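Local coordinates for protein short-chain type dehydrogenase/reductase (Mycobacterium ulcerans, PDB 3SVT) that probably works as an oxidoreductase of the short-chain dehydrogenase/reductase family, a group built on a Rossmann fold that uses a nicotinamide cofactor, at residues G42-P45 with D46-A49. Sequence-based numbering, arbitrary orientation.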
# COMPACT_ATOMS: atom_id res chain seq x y z
N GLY B 42 2.90 -24.80 -21.64
CA GLY B 42 4.20 -24.15 -21.64
C GLY B 42 4.88 -24.23 -23.00
O GLY B 42 4.36 -24.86 -23.93
N ARG B 43 6.05 -23.62 -23.10
CA ARG B 43 6.71 -23.48 -24.39
C ARG B 43 7.34 -24.79 -24.91
O ARG B 43 7.36 -25.02 -26.11
CB ARG B 43 7.76 -22.35 -24.35
N ASN B 44 7.83 -25.64 -24.00
CA ASN B 44 8.73 -26.76 -24.36
C ASN B 44 8.04 -28.13 -24.27
O ASN B 44 7.84 -28.66 -23.17
CB ASN B 44 9.96 -26.73 -23.44
CG ASN B 44 11.11 -27.61 -23.94
OD1 ASN B 44 10.92 -28.54 -24.73
ND2 ASN B 44 12.32 -27.32 -23.46
N PRO B 45 7.65 -28.70 -25.42
CA PRO B 45 6.97 -30.00 -25.38
C PRO B 45 7.76 -31.13 -24.72
O PRO B 45 7.14 -32.02 -24.12
CB PRO B 45 6.71 -30.31 -26.86
CG PRO B 45 7.53 -29.34 -27.63
CD PRO B 45 7.70 -28.15 -26.79
N ASP B 46 9.10 -31.09 -24.81
CA ASP B 46 9.99 -32.05 -24.12
C ASP B 46 9.73 -32.10 -22.62
O ASP B 46 9.47 -33.17 -22.07
CB ASP B 46 11.48 -31.72 -24.30
CG ASP B 46 11.94 -31.83 -25.72
OD1 ASP B 46 11.80 -32.92 -26.34
OD2 ASP B 46 12.46 -30.81 -26.23
N LYS B 47 9.82 -30.93 -21.98
CA LYS B 47 9.55 -30.80 -20.54
C LYS B 47 8.11 -31.12 -20.20
O LYS B 47 7.84 -31.77 -19.21
CB LYS B 47 9.84 -29.40 -20.03
CG LYS B 47 11.30 -29.06 -19.84
CD LYS B 47 11.43 -27.65 -19.23
CE LYS B 47 12.77 -26.99 -19.55
NZ LYS B 47 13.97 -27.76 -19.08
N LEU B 48 7.19 -30.62 -21.01
CA LEU B 48 5.78 -30.84 -20.74
C LEU B 48 5.46 -32.34 -20.72
O LEU B 48 4.82 -32.81 -19.80
CB LEU B 48 4.90 -30.09 -21.76
CG LEU B 48 4.85 -28.55 -21.60
CD1 LEU B 48 4.03 -27.96 -22.72
CD2 LEU B 48 4.32 -28.10 -20.22
N ALA B 49 5.94 -33.07 -21.73
CA ALA B 49 5.73 -34.53 -21.84
C ALA B 49 6.37 -35.26 -20.67
O ALA B 49 5.74 -36.15 -20.06
CB ALA B 49 6.30 -35.07 -23.17
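N44 caps the N-terminus of helix 45-57 and meets D46 in the helix's first turn, in the turn between strand 37-42 and helix 45-57 of the Rossmann fold. The cap bond is weak: D46 N reaches N44 OD1 over 3.1 Å, with an N-H...O angle of only 130°. A chi1 of -166° sets N44 CG beside its own carbonyl carbon, so that the amide oxygen turns back toward the start of the helix while ND2 comes to 3.9 Å from K47 CE where the two side chains cross at an angle. The side chain of D46 crosses the amide with its carboxylate plane turned 73° from it. This brings two acceptors together, since N44 OD1 stands 3.1 Å from D46 OD2; neither oxygen can donate to the other, and D46 is exposed. The helical backbone bonds begin at the cap residue itself, L48 N donating to N44 O at 3.0 Å and A49 N to P45 O at 2.9 Å. P45, lacking an N-H to offer, suits the first helical position, where no acceptor from an earlier turn exists; its ring lies against P69. On the inner side of the turn, L48 is the buried member. Its CG packs over N44 O at 3.4 Å, and CD1 continues to the backbone of G42, coming within 3.3 Å of G42 O, so the leucine bridges the cap and G42. The contact thus forms the corner of a beta-alpha-beta crossover in the parallel sheet: G42 hydrogen-bonds through its backbone to T70 just past strand 64-69, while L48 rests on Y67, and with P45 it seats the start of helix 45-57 against that neighbouring strand.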